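Local coordinates for phenylacetaldehyde dehydrogenase (Burkholderia cenocepacia, PDB 4O5H), which probably oxidises phenylacetaldehyde to phenylacetate with NAD+, as a member of the aldehyde dehydrogenase family, at residues A18-T23 / N108-A113; K31-G36 / R61-D66; A73-R78 / D251-K256; L99-L104 / E222-A227. One frame throughout, in Å; residues are numbered along the deposited sequence.

Contact 1. Residues A18-T23 / N108-A113; sequences ALLDAT and NARELA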
loop_
_atom_site.group_PDB
_atom_site.type_symbol
_atom_site.label_atom_id
_atom_site.label_comp_id
_atom_site.label_asym_id
_atom_site.label_seq_id
_atom_site.Cartn_x
_atom_site.Cartn_y
_atom_site.Cartn_z
ATOM N N ALA A 18 -11.578 -36.212 25.647
ATOM C CA ALA A 18 -11.477 -37.127 24.517
ATOM C C ALA A 18 -11.138 -36.352 23.256
ATOM O O ALA A 18 -11.492 -35.204 23.114
ATOM C CB ALA A 18 -12.783 -37.881 24.328
ATOM N N LEU A 19 -10.450 -37.004 22.337
ATOM C CA LEU A 19 -10.115 -36.414 21.067
ATOM C C LEU A 19 -10.670 -37.315 19.997
ATOM O O LEU A 19 -10.744 -38.517 20.190
ATOM C CB LEU A 19 -8.606 -36.360 20.899
ATOM C CG LEU A 19 -7.829 -35.416 21.794
ATOM C CD1 LEU A 19 -6.360 -35.554 21.500
ATOM C CD2 LEU A 19 -8.280 -33.990 21.569
ATOM N N LEU A 20 -10.994 -36.734 18.847
ATOM C CA LEU A 20 -11.384 -37.546 17.713
ATOM C C LEU A 20 -10.234 -38.458 17.346
ATOM O O LEU A 20 -9.054 -38.086 17.449
ATOM C CB LEU A 20 -11.778 -36.677 16.506
ATOM C CG LEU A 20 -13.046 -35.834 16.646
ATOM C CD1 LEU A 20 -13.209 -34.995 15.406
ATOM C CD2 LEU A 20 -14.277 -36.694 16.839
ATOM N N ASP A 21 -10.581 -39.626 16.828
ATOM C CA ASP A 21 -9.592 -40.498 16.216
ATOM C C ASP A 21 -8.763 -39.773 15.155
ATOM O O ASP A 21 -7.531 -39.965 15.079
ATOM C CB ASP A 21 -10.261 -41.722 15.589
ATOM C CG ASP A 21 -10.807 -42.696 16.618
ATOM O OD1 ASP A 21 -10.510 -42.577 17.835
ATOM O OD2 ASP A 21 -11.530 -43.634 16.185
ATOM N N ALA A 22 -9.407 -38.952 14.318
ATOM C CA ALA A 22 -8.689 -38.260 13.247
ATOM C C ALA A 22 -7.607 -37.330 13.832
ATOM O O ALA A 22 -6.516 -37.221 13.271
ATOM C CB ALA A 22 -9.643 -37.476 12.344
ATOM N N THR A 23 -7.953 -36.643 14.913
ATOM C CA THR A 23 -7.080 -35.704 15.570
ATOM C C THR A 23 -5.866 -36.454 16.093
ATOM O O THR A 23 -4.723 -36.038 15.879
ATOM C CB THR A 23 -7.795 -35.008 16.749
ATOM O OG1 THR A 23 -8.991 -34.353 16.297
ATOM C CG2 THR A 23 -6.867 -33.980 17.401
ATOM N N ASN A 108 -14.708 -31.158 8.326
ATOM C CA ASN A 108 -13.696 -31.584 9.266
ATOM C C ASN A 108 -13.490 -30.557 10.378
ATOM O O ASN A 108 -12.403 -30.434 10.928
ATOM C CB ASN A 108 -12.380 -31.827 8.510
ATOM C CG ASN A 108 -12.486 -32.994 7.531
ATOM O OD1 ASN A 108 -12.421 -34.136 7.932
ATOM N ND2 ASN A 108 -12.680 -32.687 6.255
ATOM N N ALA A 109 -14.559 -29.856 10.721
ATOM C CA ALA A 109 -14.499 -28.723 11.634
ATOM C C ALA A 109 -14.107 -29.098 13.067
ATOM O O ALA A 109 -13.300 -28.415 13.682
ATOM C CB ALA A 109 -15.832 -27.989 11.620
ATOM N N ARG A 110 -14.631 -30.187 13.605
ATOM C CA ARG A 110 -14.267 -30.564 14.995
ATOM C C ARG A 110 -12.788 -30.925 15.113
ATOM O O ARG A 110 -12.111 -30.475 16.021
ATOM C CB ARG A 110 -15.106 -31.729 15.493
ATOM C CG ARG A 110 -14.746 -32.179 16.879
ATOM C CD ARG A 110 -14.965 -31.087 17.939
ATOM N NE ARG A 110 -14.442 -31.509 19.235
ATOM C CZ ARG A 110 -14.734 -30.925 20.392
ATOM N NH1 ARG A 110 -15.502 -29.867 20.420
ATOM N NH2 ARG A 110 -14.258 -31.407 21.528
ATOM N N GLU A 111 -12.275 -31.707 14.152
ATOM C CA GLU A 111 -10.865 -32.041 14.161
ATOM C C GLU A 111 -9.978 -30.783 14.086
ATOM O O GLU A 111 -9.028 -30.635 14.822
ATOM C CB GLU A 111 -10.527 -32.942 12.955
ATOM C CG GLU A 111 -9.056 -33.279 12.883
ATOM C CD GLU A 111 -8.676 -33.954 11.580
ATOM O OE1 GLU A 111 -9.577 -34.209 10.731
ATOM O OE2 GLU A 111 -7.467 -34.166 11.403
ATOM N N LEU A 112 -10.309 -29.883 13.177
ATOM C CA LEU A 112 -9.555 -28.627 13.075
ATOM C C LEU A 112 -9.603 -27.825 14.344
ATOM O O LEU A 112 -8.593 -27.247 14.754
ATOM C CB LEU A 112 -10.078 -27.788 11.901
ATOM C CG LEU A 112 -9.684 -28.335 10.492
ATOM C CD1 LEU A 112 -10.504 -27.683 9.396
ATOM C CD2 LEU A 112 -8.222 -28.105 10.257
ATOM N N ALA A 113 -10.754 -27.812 14.999
ATOM C CA ALA A 113 -10.904 -27.103 16.277
ATOM C C ALA A 113 -10.063 -27.729 17.371
ATOM O O ALA A 113 -9.427 -27.029 18.140
ATOM C CB ALA A 113 -12.354 -27.070 16.709
HETATM O O HOH W 1 -6.630 -36.353 10.406
#

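Contact 2. Residues K31-G36 / R61-D66; sequences KQMLIG and RVPEAD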
loop_
_atom_site.group_PDB
_atom_site.type_symbol
_atom_site.label_atom_id
_atom_site.label_comp_id
_atom_site.label_asym_id
_atom_site.label_seq_id
_atom_site.Cartn_x
_atom_site.Cartn_y
_atom_site.Cartn_z
ATOM N N LYS A 31 5.193 -35.041 10.395
ATOM C CA LYS A 31 4.702 -33.793 9.760
ATOM C C LYS A 31 5.745 -33.327 8.783
ATOM O O LYS A 31 6.941 -33.345 9.092
ATOM C CB LYS A 31 4.518 -32.641 10.774
ATOM C CG LYS A 31 3.754 -32.988 12.038
ATOM C CD LYS A 31 2.291 -33.301 11.801
ATOM C CE LYS A 31 1.680 -33.601 13.147
ATOM N NZ LYS A 31 2.252 -34.788 13.860
ATOM N N GLN A 32 5.276 -32.785 7.673
ATOM C CA GLN A 32 6.143 -32.227 6.650
ATOM C C GLN A 32 5.600 -30.897 6.119
ATOM O O GLN A 32 4.426 -30.587 6.295
ATOM C CB GLN A 32 6.254 -33.227 5.517
ATOM C CG GLN A 32 6.905 -34.518 5.950
ATOM C CD GLN A 32 7.148 -35.416 4.805
ATOM O OE1 GLN A 32 6.204 -35.888 4.163
ATOM N NE2 GLN A 32 8.421 -35.647 4.497
ATOM N N MET A 33 6.465 -30.143 5.449
ATOM C CA MET A 33 6.063 -28.930 4.729
ATOM C C MET A 33 5.460 -29.306 3.373
ATOM O O MET A 33 5.776 -30.345 2.829
ATOM C CB MET A 33 7.276 -28.046 4.450
ATOM C CG MET A 33 7.928 -27.554 5.693
ATOM S SD MET A 33 9.312 -26.484 5.383
ATOM C CE MET A 33 10.636 -27.607 4.895
ATOM N N LEU A 34 4.692 -28.395 2.797
ATOM C CA LEU A 34 4.164 -28.574 1.445
ATOM C C LEU A 34 4.910 -27.655 0.489
ATOM O O LEU A 34 4.742 -26.420 0.547
ATOM C CB LEU A 34 2.669 -28.255 1.431
ATOM C CG LEU A 34 1.993 -28.312 0.054
ATOM C CD1 LEU A 34 2.139 -29.690 -0.543
ATOM C CD2 LEU A 34 0.531 -27.952 0.160
ATOM N N ILE A 35 5.778 -28.234 -0.322
ATOM C CA ILE A 35 6.626 -27.461 -1.211
ATOM C C ILE A 35 6.433 -27.967 -2.632
ATOM O O ILE A 35 6.897 -29.058 -2.993
ATOM C CB ILE A 35 8.103 -27.537 -0.782
ATOM C CG1 ILE A 35 8.213 -26.932 0.601
ATOM C CG2 ILE A 35 9.016 -26.796 -1.767
ATOM C CD1 ILE A 35 9.576 -26.971 1.212
ATOM N N GLY A 36 5.707 -27.194 -3.423
ATOM C CA GLY A 36 5.348 -27.628 -4.757
ATOM C C GLY A 36 4.525 -28.913 -4.696
ATOM O O GLY A 36 3.600 -29.021 -3.891
ATOM N N ARG A 61 6.203 -32.502 16.212
ATOM C CA ARG A 61 7.362 -31.808 15.688
ATOM C C ARG A 61 7.137 -31.478 14.219
ATOM O O ARG A 61 6.558 -32.259 13.484
ATOM C CB ARG A 61 8.582 -32.687 15.824
ATOM C CG ARG A 61 8.827 -33.161 17.253
ATOM C CD ARG A 61 9.961 -34.147 17.307
ATOM N NE ARG A 61 11.247 -33.479 17.191
ATOM C CZ ARG A 61 12.419 -34.110 17.022
ATOM N NH1 ARG A 61 12.479 -35.452 16.946
ATOM N NH2 ARG A 61 13.549 -33.393 16.929
ATOM N N VAL A 62 7.597 -30.320 13.790
ATOM C CA VAL A 62 7.466 -29.915 12.378
ATOM C C VAL A 62 8.834 -29.493 11.838
ATOM O O VAL A 62 9.747 -29.192 12.629
ATOM C CB VAL A 62 6.441 -28.785 12.184
ATOM C CG1 VAL A 62 5.079 -29.217 12.711
ATOM C CG2 VAL A 62 6.912 -27.487 12.821
ATOM N N PRO A 63 8.991 -29.443 10.496
ATOM C CA PRO A 63 10.245 -28.978 9.977
ATOM C C PRO A 63 10.599 -27.560 10.386
ATOM O O PRO A 63 9.725 -26.692 10.457
ATOM C CB PRO A 63 10.076 -29.079 8.469
ATOM C CG PRO A 63 9.075 -30.190 8.309
ATOM C CD PRO A 63 8.105 -29.897 9.427
ATOM N N GLU A 64 11.899 -27.351 10.591
ATOM C CA GLU A 64 12.471 -26.036 10.803
ATOM C C GLU A 64 13.180 -25.563 9.516
ATOM O O GLU A 64 14.356 -25.855 9.291
ATOM C CB GLU A 64 13.464 -26.096 11.955
ATOM C CG GLU A 64 13.980 -24.716 12.316
ATOM C CD GLU A 64 15.375 -24.702 12.874
ATOM O OE1 GLU A 64 15.786 -25.572 13.654
ATOM O OE2 GLU A 64 16.068 -23.782 12.511
ATOM N N ALA A 65 12.450 -24.819 8.685
ATOM C CA ALA A 65 12.933 -24.408 7.357
ATOM C C ALA A 65 13.976 -23.330 7.461
ATOM O O ALA A 65 13.907 -22.504 8.339
ATOM C CB ALA A 65 11.793 -23.885 6.521
ATOM N N ASP A 66 14.964 -23.379 6.582
ATOM C CA ASP A 66 15.884 -22.252 6.415
ATOM C C ASP A 66 15.622 -21.595 5.055
ATOM O O ASP A 66 14.629 -21.915 4.368
ATOM C CB ASP A 66 17.360 -22.648 6.704
ATOM C CG ASP A 66 17.985 -23.556 5.628
ATOM O OD1 ASP A 66 17.446 -23.739 4.536
ATOM O OD2 ASP A 66 19.062 -24.126 5.874
HETATM O O HOH W 2 4.794 -34.977 14.947
HETATM O O HOH W 3 8.938 -32.645 11.056
HETATM O O HOH W 4 6.742 -34.883 12.652
#

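Contact 3. Residues A73-R78 / D251-K256; sequences AVAAAR and DPRIDK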
loop_
_atom_site.group_PDB
_atom_site.type_symbol
_atom_site.label_atom_id
_atom_site.label_comp_id
_atom_site.label_asym_id
_atom_site.label_seq_id
_atom_site.Cartn_x
_atom_site.Cartn_y
_atom_site.Cartn_z
ATOM N N ALA A 73 10.187 -23.171 -2.089
ATOM C CA ALA A 73 8.752 -22.881 -2.070
ATOM C C ALA A 73 8.375 -21.712 -2.998
ATOM O O ALA A 73 7.364 -21.765 -3.701
ATOM C CB ALA A 73 8.276 -22.594 -0.651
ATOM N N VAL A 74 9.188 -20.659 -2.961
ATOM C CA VAL A 74 8.994 -19.520 -3.831
ATOM C C VAL A 74 9.158 -19.930 -5.281
ATOM O O VAL A 74 8.351 -19.544 -6.094
ATOM C CB VAL A 74 9.936 -18.368 -3.432
ATOM C CG1 VAL A 74 9.896 -17.253 -4.465
ATOM C CG2 VAL A 74 9.517 -17.804 -2.035
ATOM N N ALA A 75 10.169 -20.757 -5.569
ATOM C CA ALA A 75 10.375 -21.260 -6.937
ATOM C C ALA A 75 9.134 -22.025 -7.415
ATOM O O ALA A 75 8.715 -21.818 -8.547
ATOM C CB ALA A 75 11.617 -22.120 -7.029
ATOM N N ALA A 76 8.518 -22.828 -6.541
ATOM C CA ALA A 76 7.328 -23.577 -6.904
ATOM C C ALA A 76 6.144 -22.656 -7.168
ATOM O O ALA A 76 5.395 -22.865 -8.125
ATOM C CB ALA A 76 6.989 -24.602 -5.832
ATOM N N ALA A 77 5.948 -21.663 -6.289
ATOM C CA ALA A 77 4.854 -20.737 -6.450
ATOM C C ALA A 77 5.005 -19.920 -7.727
ATOM O O ALA A 77 4.028 -19.692 -8.430
ATOM C CB ALA A 77 4.735 -19.808 -5.235
ATOM N N ARG A 78 6.218 -19.506 -8.019
ATOM C CA ARG A 78 6.528 -18.849 -9.298
ATOM C C ARG A 78 6.152 -19.709 -10.472
ATOM O O ARG A 78 5.510 -19.245 -11.402
ATOM C CB ARG A 78 8.029 -18.509 -9.407
ATOM C CG ARG A 78 8.381 -17.164 -8.815
ATOM C CD ARG A 78 8.533 -16.070 -9.855
ATOM N NE ARG A 78 7.304 -15.743 -10.579
ATOM C CZ ARG A 78 6.529 -14.678 -10.352
ATOM N NH1 ARG A 78 6.762 -13.807 -9.353
ATOM N NH2 ARG A 78 5.466 -14.489 -11.111
ATOM N N ASP A 251 12.783 -12.254 -0.558
ATOM C CA ASP A 251 12.912 -12.931 -1.824
ATOM C C ASP A 251 12.411 -12.009 -2.929
ATOM O O ASP A 251 11.285 -11.569 -2.881
ATOM C CB ASP A 251 12.166 -14.264 -1.825
ATOM C CG ASP A 251 12.613 -15.180 -2.939
ATOM O OD1 ASP A 251 12.612 -14.770 -4.102
ATOM O OD2 ASP A 251 12.974 -16.357 -2.651
ATOM N N PRO A 252 13.256 -11.716 -3.948
ATOM C CA PRO A 252 12.788 -10.768 -4.966
ATOM C C PRO A 252 11.792 -11.387 -5.911
ATOM O O PRO A 252 11.250 -10.704 -6.750
ATOM C CB PRO A 252 14.086 -10.353 -5.699
ATOM C CG PRO A 252 15.032 -11.524 -5.473
ATOM C CD PRO A 252 14.699 -12.013 -4.078
ATOM N N ARG A 253 11.545 -12.686 -5.801
ATOM C CA ARG A 253 10.604 -13.359 -6.714
ATOM C C ARG A 253 9.175 -13.412 -6.221
ATOM O O ARG A 253 8.296 -13.889 -6.949
ATOM C CB ARG A 253 11.085 -14.777 -7.076
ATOM C CG ARG A 253 12.480 -14.824 -7.661
ATOM C CD ARG A 253 13.018 -16.244 -7.634
ATOM N NE ARG A 253 13.113 -16.741 -6.241
ATOM C CZ ARG A 253 13.394 -18.017 -5.925
ATOM N NH1 ARG A 253 13.572 -18.950 -6.881
ATOM N NH2 ARG A 253 13.475 -18.388 -4.652
ATOM N N ILE A 254 8.915 -12.955 -4.980
ATOM C CA ILE A 254 7.549 -12.661 -4.591
ATOM C C ILE A 254 7.155 -11.281 -5.117
ATOM O O ILE A 254 8.004 -10.432 -5.356
ATOM C CB ILE A 254 7.293 -12.804 -3.077
ATOM C CG1 ILE A 254 8.026 -11.757 -2.253
ATOM C CG2 ILE A 254 7.670 -14.183 -2.610
ATOM C CD1 ILE A 254 7.471 -11.615 -0.850
ATOM N N ASP A 255 5.869 -11.078 -5.323
ATOM C CA ASP A 255 5.321 -9.806 -5.809
ATOM C C ASP A 255 4.619 -9.003 -4.701
ATOM O O ASP A 255 4.537 -7.777 -4.759
ATOM C CB ASP A 255 4.350 -10.120 -6.930
ATOM C CG ASP A 255 5.049 -10.820 -8.079
ATOM O OD1 ASP A 255 6.034 -10.245 -8.598
ATOM O OD2 ASP A 255 4.667 -11.956 -8.409
ATOM N N LYS A 256 4.173 -9.704 -3.673
ATOM C CA LYS A 256 3.514 -9.067 -2.580
ATOM C C LYS A 256 3.800 -9.793 -1.278
ATOM O O LYS A 256 3.860 -11.017 -1.257
ATOM C CB LYS A 256 2.018 -9.040 -2.798
ATOM C CG LYS A 256 1.290 -8.342 -1.664
ATOM C CD LYS A 256 -0.202 -8.175 -1.898
ATOM C CE LYS A 256 -0.856 -7.316 -0.778
ATOM N NZ LYS A 256 -1.041 -5.881 -1.238
HETATM O O HOH W 5 4.112 -11.981 -11.378
#

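Contact 4. Residues L99-L104 / E222-A227; sequences LVLADL and ELIQAA. With EDO (1,2-ethanediol), chain H.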
loop_
_atom_site.group_PDB
_atom_site.type_symbol
_atom_site.label_atom_id
_atom_site.label_comp_id
_atom_site.label_asym_id
_atom_site.label_seq_id
_atom_site.Cartn_x
_atom_site.Cartn_y
_atom_site.Cartn_z
ATOM N N LEU A 99 -14.897 -23.341 -3.375
ATOM C CA LEU A 99 -16.140 -23.799 -2.734
ATOM C C LEU A 99 -16.019 -25.196 -2.149
ATOM O O LEU A 99 -16.523 -25.483 -1.047
ATOM C CB LEU A 99 -17.321 -23.744 -3.720
ATOM C CG LEU A 99 -17.734 -22.352 -4.159
ATOM C CD1 LEU A 99 -18.737 -22.430 -5.310
ATOM C CD2 LEU A 99 -18.317 -21.569 -2.997
ATOM N N VAL A 100 -15.336 -26.067 -2.873
ATOM C CA VAL A 100 -15.021 -27.405 -2.393
ATOM C C VAL A 100 -14.190 -27.322 -1.116
ATOM O O VAL A 100 -14.450 -28.031 -0.161
ATOM C CB VAL A 100 -14.260 -28.223 -3.476
ATOM C CG1 VAL A 100 -13.730 -29.535 -2.898
ATOM C CG2 VAL A 100 -15.193 -28.531 -4.650
ATOM N N LEU A 101 -13.201 -26.455 -1.097
ATOM C CA LEU A 101 -12.368 -26.306 0.079
ATOM C C LEU A 101 -13.158 -25.823 1.291
ATOM O O LEU A 101 -12.987 -26.368 2.397
ATOM C CB LEU A 101 -11.196 -25.365 -0.218
ATOM C CG LEU A 101 -10.242 -25.037 0.943
ATOM C CD1 LEU A 101 -9.625 -26.319 1.499
ATOM C CD2 LEU A 101 -9.182 -24.074 0.450
ATOM N N ALA A 102 -14.062 -24.861 1.095
ATOM C CA ALA A 102 -14.893 -24.421 2.198
ATOM C C ALA A 102 -15.739 -25.568 2.794
ATOM O O ALA A 102 -15.865 -25.679 4.009
ATOM C CB ALA A 102 -15.795 -23.273 1.769
ATOM N N ASP A 103 -16.323 -26.396 1.934
ATOM C CA ASP A 103 -17.062 -27.568 2.415
ATOM C C ASP A 103 -16.167 -28.562 3.175
ATOM O O ASP A 103 -16.579 -29.108 4.188
ATOM C CB ASP A 103 -17.720 -28.288 1.248
ATOM C CG ASP A 103 -18.955 -27.572 0.722
ATOM O OD1 ASP A 103 -19.566 -26.762 1.459
ATOM O OD2 ASP A 103 -19.344 -27.892 -0.450
ATOM N N LEU A 104 -14.956 -28.809 2.668
ATOM C CA LEU A 104 -14.034 -29.715 3.334
ATOM C C LEU A 104 -13.659 -29.211 4.728
ATOM O O LEU A 104 -13.528 -30.009 5.637
ATOM C CB LEU A 104 -12.775 -29.939 2.494
ATOM C CG LEU A 104 -12.917 -30.779 1.225
ATOM C CD1 LEU A 104 -11.644 -30.734 0.412
ATOM C CD2 LEU A 104 -13.214 -32.236 1.557
ATOM N N GLU A 222 -3.384 -30.243 3.543
ATOM C CA GLU A 222 -3.994 -31.516 3.147
ATOM C C GLU A 222 -5.365 -31.272 2.488
ATOM O O GLU A 222 -5.673 -31.877 1.441
ATOM C CB GLU A 222 -4.147 -32.441 4.339
ATOM C CG GLU A 222 -2.801 -32.802 5.000
ATOM C CD GLU A 222 -2.944 -33.809 6.122
ATOM O OE1 GLU A 222 -4.069 -34.250 6.401
ATOM O OE2 GLU A 222 -1.917 -34.177 6.738
ATOM N N LEU A 223 -6.176 -30.386 3.078
ATOM C CA LEU A 223 -7.507 -30.124 2.547
ATOM C C LEU A 223 -7.409 -29.404 1.177
ATOM O O LEU A 223 -8.219 -29.630 0.283
ATOM C CB LEU A 223 -8.355 -29.307 3.568
ATOM C CG LEU A 223 -8.577 -29.986 4.938
ATOM C CD1 LEU A 223 -9.420 -29.105 5.834
ATOM C CD2 LEU A 223 -9.245 -31.339 4.804
ATOM N N ILE A 224 -6.413 -28.537 1.033
ATOM C CA ILE A 224 -6.178 -27.822 -0.213
ATOM C C ILE A 224 -5.837 -28.817 -1.330
ATOM O O ILE A 224 -6.419 -28.735 -2.438
ATOM C CB ILE A 224 -5.093 -26.756 -0.037
ATOM C CG1 ILE A 224 -5.648 -25.569 0.754
ATOM C CG2 ILE A 224 -4.528 -26.289 -1.377
ATOM C CD1 ILE A 224 -4.608 -24.568 1.224
ATOM N N GLN A 225 -4.989 -29.811 -1.026
ATOM C CA GLN A 225 -4.703 -30.844 -2.003
ATOM C C GLN A 225 -5.957 -31.622 -2.289
ATOM O O GLN A 225 -6.255 -31.924 -3.446
ATOM C CB GLN A 225 -3.629 -31.830 -1.531
ATOM C CG GLN A 225 -2.280 -31.225 -1.377
ATOM C CD GLN A 225 -1.189 -32.305 -1.358
ATOM O OE1 GLN A 225 -1.322 -33.354 -0.696
ATOM N NE2 GLN A 225 -0.116 -32.050 -2.093
ATOM N N ALA A 226 -6.711 -31.953 -1.243
ATOM C CA ALA A 226 -7.909 -32.769 -1.447
ATOM C C ALA A 226 -8.953 -32.031 -2.296
ATOM O O ALA A 226 -9.725 -32.655 -3.017
ATOM C CB ALA A 226 -8.473 -33.194 -0.120
ATOM N N ALA A 227 -8.964 -30.697 -2.208
ATOM C CA ALA A 227 -9.899 -29.890 -2.975
ATOM C C ALA A 227 -9.553 -29.820 -4.465
ATOM O O ALA A 227 -10.414 -29.583 -5.271
ATOM C CB ALA A 227 -10.040 -28.485 -2.387
HETATM C C1 EDO H . -22.339 -26.140 -0.686
HETATM O O1 EDO H . -21.094 -25.736 -1.302
HETATM C C2 EDO H . -22.662 -25.386 0.621
HETATM O O2 EDO H . -22.729 -26.212 1.828
#

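Contact 1. Residues A18-T23 / N108-A113
L20, A22 and T23 pack on R110 and E111 in a partly buried contact that joins the start of the N-terminal helix 21-28 to the first turn of helix 109-120. No direct hydrogen bond crosses between the two segments; carbon contacts carry it, and the backbones come nearest at T23 and E111. E111 gives the largest share of the surface of any residue. Its CG stands anti to the backbone N (chi1 178°) and the chain continues extended, which takes it past T23, the two side chains sliding by each other in opposite directions: T23 OG1 lies 3.6 Å from E111 CG. Farther out, the methyl of A22 rests against the carboxylate, its CB 3.6 Å from E111 OE1. L20, at the N-cap position of its helix, reaches across with one branch. Its CD1 sits 3.5 Å from R110 CG and 3.6 Å from E111 N, so the methyl lies against the start of one side chain and the backbone of the next residue, while L20 and R110 cross obliquely. A water donates to A22 O at 3.0 Å and lies close to E111 OE2, but that second leg is so short as to be doubtful. The polar ends find stronger partners elsewhere: E114 accepts from T23 OG1 and L20 N through OE1 and pairs with R110 NE through OE2. E111 OE2 forms a salt bridge with R219 of helix 215-227. A109, L112 and A113 pack on helix 124-145, and L112 also reaches helix 215-227.

Contact 2. Residues K31-G36 / R61-D66
K31 and M33 lie beside V62, P63 and A65 where two small antiparallel hairpins meet: strand 33-35, paired with 38-40, and strand 57-63, paired with 47-52. The touching parts run in nearly the same direction, 16° apart, yet no backbone hydrogen bond links them, so the two hairpins do not merge into one sheet. The tight part is apolar. M33 and the P63 ring slide past each other in opposite directions, M33 CG meeting P63 CB at 3.8 Å while the ring's CG lies by the M33 backbone. A bend at chi3 (-77°) brings M33 CE to 3.9 Å from P63 CB. The sulfur reaches one step farther along, to the methyl of A65. K31 marks the change in character: its CB and CG pass V62 CG1 and the R61 carbonyl, and then the chain bends away. Its ammonium is held by the L27 and K29 carbonyls and makes a cation-pi contact with F26. On the wetter side, toward the exposed R61, waters take the place of direct pairing. One accepts from both K31 NZ and R61 N; another donates to K31 O, with a weak second bond to R61 O. V62 is covered by L215 and L218 of helix 215-227, and P63 O is bound by T238 OG1, which ties this strand to the body of the domain. The shortest bridge is a third water, which accepts from K31 N at 2.7 Å and donates to R61 O at 2.8 Å.

Contact 3. Residues A73-R78 / D251-K256
The R253 guanidinium has V74 CG1 and the A75 backbone N over one face and the D251 carboxylate at its edge, whereas the R78 guanidinium takes R253 O and D255 OD2 at its own edge. The two guanidinium planes stand 48° apart. R253 grips D251 side-on in its own plane: NE bonds OD1 at 3.0 Å and NH2 bonds OD2 at 2.9 Å, both almost straight and both on syn lone pairs. OD1 uses its anti lone pair as well, accepting from R253 N in an Asx turn that goes with the type I turn D251-I254. This flat pair lies against helix 67-82, V74 CG1 being 3.7 Å from R253 NE and V74 reaching tip to tip toward D251; the methyl of A75 touches R253 NH1. One turn on, the R78 chain is bent at chi2 and chi3, and its NH1 alone serves two acceptors. NH1 donates to R253 O at 2.9 Å and, in a salt bridge, to D255 OD2 at 3.0 Å, meeting the carboxylate on its syn side but 27° out of its plane. A water joins R78 NH2 to the same oxygen, which also receives V177 N of strand 166-181, and D82 pairs with R78 NH2. The helix is thus fastened to the loop leading into strand 256-260 of the large sheet, in what is probably the coenzyme-binding domain. Each arginine pairs with a carboxylate, which probably offsets the repulsion between the two neighbouring positive charges.

Contact 4. Residues L99-L104 / E222-A227
L101 and L104 of helix 91-107 point their branches at L223, I224 and A227 of helix 215-227 in a helix-helix packing whose axes approach to 8.9 Å at a signed crossing angle of 133°. No hydrogen bond crosses; apolar side chains pack on each other and on the facing backbone. L101 leaves its helix with CG anti to the backbone N (chi1 177°), and its two methyls part company. CD1 goes to L223, lying 3.8 Å from CB and equally close to the carbonyl, while CD2 meets I224 CG1. Nearer the backbone, L101 CB faces A227 CB at 4.0 Å, where the two chains come nearest. L104 has CG anti to its carbonyl carbon instead (chi1 -71°), and it works almost entirely through one methyl. CD1 settles over a single turn of the facing helix, 3.6 Å from L223 O and 3.7 Å from A227 N, with the A226 and A227 methyls close by. The small A227 lets V100 in as well, its CG1 packing on CA and CB of that alanine. Outside the pair, F229 covers both L101 and I224, F139 of helix 124-145 lies against L101, and L223 also touches N108. Helix 91-107 thus touches both helix 215-227 and helix 124-145. D103 takes no part in the helix packing: it pairs with R140 and holds an ethanediol, probably from the crystallisation liquor, whose O1 donates to D103 OD2 at 2.9 Å while O2 makes a weak bond to OD1.

The centres of all four contacts lie 21 to 23 Å from the centre of the chain, but their burial and chemistry differ. Contact 2 is the most buried by residue, although waters line one end; the other three are partly buried. Helix 215-227 recurs: it is half of contact 4, pairs through R219 with contact 1, and covers V62 in contact 2. Contacts 1 and 4 touch where N108 and L112 pack on L223, and contacts 2 and 3 where I35 and G36 meet A73 and A76. Contact 4 joins its helices through apolar side chains and contact 1 is mainly carbon packing with its charges paired outside, whereas contact 3 depends on arginine-carboxylate bonds.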